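Local coordinates for protein glycerate dehydrogenase (Bacillus sp. 5mfcol3.1, PDB 6P2I) that asymmetrically reduces acyclic imino acids that a partner oxidase produces in situ, probably drawing its hydride from NADPH, at residues 1-12 and 23-33. Sequence-based numbering, arbitrary orientation.
Sequences MKITYIDKPTYL and YGDFEVFYDFP
The Phe29 ring presents its edge to segment 1-12: Thr4 CG2 lies in the ring plane, 3.6 Å from Phe29 CE2, beside the carbonyl oxygen of Tyr5. Phe26 likewise turns an edge to the backbone of Ile3, its CD1 3.3 Å from Ile3 O, while Val28 CG2 covers one face near the rim. Pro9 CG sits over the centre of one Tyr5 face and also meets Val28 CG1 at 3.6 Å; that same methyl covers a face of Tyr30. On the sheet face of Thr4 and Glu27, Lys2 leaves with CG anti to its backbone N (chi1 176°), runs alongside Asp25 and bends so that NZ lies 2.8 Å from Glu27 OE1, on its anti lone pair, as a salt bridge, and donates a hydrogen bond to Thr4 OG1 (2.8 Å). A methionine in place of Lys2 would probably leave the Glu27 carboxylate without its counter-charge. Ile3, paired with Phe26, gives its N-H to Asp25 O (2.8 Å, 174° at the hydrogen) and takes Glu27 N on its O (2.9 Å), the parallel pattern; the strand axes differ by 16°. With helix 14-23 they form a beta-alpha-beta unit: 25-28 is the outer strand of a five-stranded parallel sheet and 2-5 its inner neighbour, whose Tyr5 OH hydrogen-bonds Glu51 of the D-arginine pocket.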
# COMPACT_ATOMS: atom_id res chain seq x y z
N MET A 1 23.74 32.07 -25.40
CA MET A 1 22.79 31.08 -24.88
C MET A 1 22.61 31.22 -23.37
O MET A 1 23.51 30.90 -22.59
CB MET A 1 23.23 29.66 -25.22
CG MET A 1 22.27 28.55 -24.80
SD MET A 1 20.61 28.68 -25.52
CE MET A 1 20.98 28.82 -27.26
N LYS A 2 21.43 31.69 -22.98
CA LYS A 2 21.05 31.83 -21.59
C LYS A 2 19.95 30.82 -21.27
O LYS A 2 19.00 30.65 -22.05
CB LYS A 2 20.54 33.24 -21.31
CG LYS A 2 20.03 33.45 -19.89
CD LYS A 2 20.91 34.43 -19.12
CE LYS A 2 20.12 35.21 -18.08
NZ LYS A 2 19.40 34.32 -17.13
N ILE A 3 20.09 30.15 -20.13
CA ILE A 3 19.12 29.17 -19.64
C ILE A 3 18.70 29.61 -18.25
O ILE A 3 19.56 29.93 -17.41
CB ILE A 3 19.74 27.76 -19.61
CG1 ILE A 3 20.31 27.42 -20.98
CG2 ILE A 3 18.71 26.71 -19.12
CD1 ILE A 3 21.41 26.39 -20.96
N THR A 4 17.40 29.68 -18.01
CA THR A 4 16.89 30.22 -16.75
C THR A 4 15.83 29.31 -16.17
O THR A 4 14.79 29.07 -16.80
CB THR A 4 16.30 31.62 -16.94
OG1 THR A 4 17.29 32.48 -17.50
CG2 THR A 4 15.86 32.18 -15.60
N TYR A 5 16.08 28.81 -14.96
CA TYR A 5 15.06 28.14 -14.16
C TYR A 5 14.31 29.27 -13.44
O TYR A 5 14.84 29.88 -12.51
CB TYR A 5 15.71 27.15 -13.21
CG TYR A 5 14.85 25.99 -12.71
CD1 TYR A 5 13.63 26.21 -12.09
CD2 TYR A 5 15.28 24.67 -12.83
CE1 TYR A 5 12.85 25.15 -11.60
CE2 TYR A 5 14.51 23.61 -12.36
CZ TYR A 5 13.29 23.86 -11.75
OH TYR A 5 12.53 22.81 -11.26
N ILE A 6 13.10 29.58 -13.91
CA ILE A 6 12.48 30.85 -13.54
C ILE A 6 11.80 30.85 -12.18
O ILE A 6 11.41 31.92 -11.71
CB ILE A 6 11.46 31.32 -14.59
CG1 ILE A 6 10.21 30.43 -14.57
CG2 ILE A 6 12.11 31.41 -15.97
CD1 ILE A 6 9.04 31.02 -15.38
N ASP A 7 11.64 29.70 -11.52
CA ASP A 7 11.00 29.67 -10.22
C ASP A 7 11.62 28.55 -9.39
O ASP A 7 12.45 27.78 -9.87
CB ASP A 7 9.46 29.55 -10.33
CG ASP A 7 9.00 28.42 -11.27
OD1 ASP A 7 9.80 27.53 -11.60
OD2 ASP A 7 7.82 28.45 -11.70
N LYS A 8 11.23 28.49 -8.11
CA LYS A 8 11.97 27.75 -7.09
C LYS A 8 12.00 26.25 -7.36
O LYS A 8 10.96 25.58 -7.30
CB LYS A 8 11.35 28.00 -5.71
CG LYS A 8 12.10 27.39 -4.55
CD LYS A 8 11.60 27.95 -3.22
CE LYS A 8 10.26 27.33 -2.83
NZ LYS A 8 10.40 26.16 -1.92
N PRO A 9 13.17 25.68 -7.65
CA PRO A 9 13.21 24.24 -7.93
C PRO A 9 13.00 23.43 -6.66
O PRO A 9 13.54 23.75 -5.60
CB PRO A 9 14.62 24.01 -8.49
CG PRO A 9 15.18 25.39 -8.78
CD PRO A 9 14.48 26.33 -7.84
N THR A 10 12.20 22.37 -6.78
CA THR A 10 12.15 21.39 -5.70
C THR A 10 13.50 20.73 -5.53
O THR A 10 13.99 20.55 -4.41
CB THR A 10 11.09 20.35 -5.99
OG1 THR A 10 9.80 20.95 -5.87
CG2 THR A 10 11.23 19.18 -4.99
N TYR A 11 14.14 20.39 -6.65
CA TYR A 11 15.39 19.63 -6.64
C TYR A 11 16.26 20.12 -7.78
O TYR A 11 15.83 20.14 -8.94
CB TYR A 11 15.08 18.13 -6.78
CG TYR A 11 16.29 17.23 -6.68
CD1 TYR A 11 17.07 17.20 -5.53
CD2 TYR A 11 16.64 16.39 -7.74
CE1 TYR A 11 18.19 16.37 -5.44
CE2 TYR A 11 17.74 15.56 -7.66
CZ TYR A 11 18.51 15.55 -6.51
OH TYR A 11 19.60 14.72 -6.42
N LEU A 12 17.48 20.55 -7.45
CA LEU A 12 18.43 21.04 -8.44
C LEU A 12 19.81 20.96 -7.80
O LEU A 12 20.37 21.97 -7.35
CB LEU A 12 18.10 22.46 -8.91
CG LEU A 12 18.85 22.88 -10.19
CD1 LEU A 12 18.28 22.17 -11.43
CD2 LEU A 12 18.82 24.40 -10.37
N TYR A 23 26.47 24.26 -20.86
CA TYR A 23 25.72 24.53 -22.08
C TYR A 23 25.48 26.01 -22.34
O TYR A 23 25.23 26.39 -23.48
CB TYR A 23 24.36 23.82 -22.04
CG TYR A 23 24.46 22.31 -22.04
CD1 TYR A 23 24.97 21.64 -23.14
CD2 TYR A 23 24.03 21.57 -20.95
CE1 TYR A 23 25.06 20.25 -23.15
CE2 TYR A 23 24.12 20.18 -20.95
CZ TYR A 23 24.63 19.53 -22.05
OH TYR A 23 24.71 18.15 -22.06
N GLY A 24 25.55 26.84 -21.31
CA GLY A 24 25.32 28.26 -21.47
C GLY A 24 25.25 28.92 -20.11
O GLY A 24 25.55 28.30 -19.09
N ASP A 25 24.87 30.20 -20.12
CA ASP A 25 24.71 30.95 -18.88
C ASP A 25 23.44 30.52 -18.17
O ASP A 25 22.33 30.85 -18.60
CB ASP A 25 24.69 32.45 -19.19
CG ASP A 25 24.55 33.31 -17.95
OD1 ASP A 25 24.78 32.83 -16.83
OD2 ASP A 25 24.22 34.51 -18.11
N PHE A 26 23.59 29.81 -17.06
CA PHE A 26 22.48 29.25 -16.31
C PHE A 26 22.18 30.14 -15.10
O PHE A 26 23.09 30.47 -14.33
CB PHE A 26 22.82 27.82 -15.86
CG PHE A 26 21.66 27.07 -15.23
CD1 PHE A 26 20.36 27.25 -15.68
CD2 PHE A 26 21.90 26.16 -14.21
CE1 PHE A 26 19.31 26.55 -15.10
CE2 PHE A 26 20.86 25.45 -13.63
CZ PHE A 26 19.56 25.63 -14.07
N GLU A 27 20.92 30.54 -14.96
CA GLU A 27 20.48 31.34 -13.82
C GLU A 27 19.28 30.66 -13.20
O GLU A 27 18.39 30.20 -13.92
CB GLU A 27 20.12 32.77 -14.22
CG GLU A 27 19.68 33.64 -13.03
CD GLU A 27 19.53 35.11 -13.39
OE1 GLU A 27 19.29 35.42 -14.58
OE2 GLU A 27 19.68 35.95 -12.49
N VAL A 28 19.25 30.59 -11.87
CA VAL A 28 18.19 29.93 -11.14
C VAL A 28 17.61 30.92 -10.14
O VAL A 28 18.36 31.59 -9.43
CB VAL A 28 18.70 28.68 -10.40
CG1 VAL A 28 17.55 27.96 -9.72
CG2 VAL A 28 19.42 27.77 -11.36
N PHE A 29 16.28 31.00 -10.08
CA PHE A 29 15.58 31.85 -9.13
C PHE A 29 14.92 30.99 -8.08
O PHE A 29 14.13 30.10 -8.40
CB PHE A 29 14.52 32.71 -9.83
CG PHE A 29 15.11 33.78 -10.70
CD1 PHE A 29 15.37 35.04 -10.17
CD2 PHE A 29 15.39 33.54 -12.03
CE1 PHE A 29 15.91 36.05 -10.96
CE2 PHE A 29 15.93 34.54 -12.83
CZ PHE A 29 16.19 35.79 -12.29
N TYR A 30 15.22 31.27 -6.81
CA TYR A 30 14.67 30.46 -5.73
C TYR A 30 13.48 31.15 -5.08
O TYR A 30 13.42 31.36 -3.87
CB TYR A 30 15.76 30.14 -4.71
CG TYR A 30 16.87 29.30 -5.29
CD1 TYR A 30 17.96 29.88 -5.93
CD2 TYR A 30 16.82 27.91 -5.21
CE1 TYR A 30 18.98 29.10 -6.46
CE2 TYR A 30 17.81 27.13 -5.74
CZ TYR A 30 18.89 27.72 -6.36
OH TYR A 30 19.88 26.91 -6.88
N ASP A 31 12.50 31.53 -5.90
CA ASP A 31 11.32 32.22 -5.42
C ASP A 31 10.16 31.87 -6.34
O ASP A 31 10.31 31.10 -7.30
CB ASP A 31 11.54 33.73 -5.35
CG ASP A 31 11.87 34.36 -6.71
OD1 ASP A 31 11.64 33.72 -7.76
OD2 ASP A 31 12.37 35.50 -6.73
N PHE A 32 8.99 32.42 -6.03
CA PHE A 32 7.85 32.36 -6.93
C PHE A 32 7.69 33.74 -7.53
O PHE A 32 7.39 34.70 -6.80
CB PHE A 32 6.58 31.95 -6.19
CG PHE A 32 6.68 30.61 -5.52
CD1 PHE A 32 6.75 29.44 -6.26
CD2 PHE A 32 6.71 30.52 -4.13
CE1 PHE A 32 6.85 28.21 -5.65
CE2 PHE A 32 6.82 29.28 -3.51
CZ PHE A 32 6.88 28.14 -4.27
N PRO A 33 7.94 33.91 -8.83
CA PRO A 33 7.87 35.26 -9.41
C PRO A 33 6.44 35.77 -9.46
O PRO A 33 5.50 35.01 -9.69
CB PRO A 33 8.45 35.08 -10.82
CG PRO A 33 8.19 33.63 -11.13
CD PRO A 33 8.34 32.90 -9.82
O HOH W 1 19.53 24.23 -5.99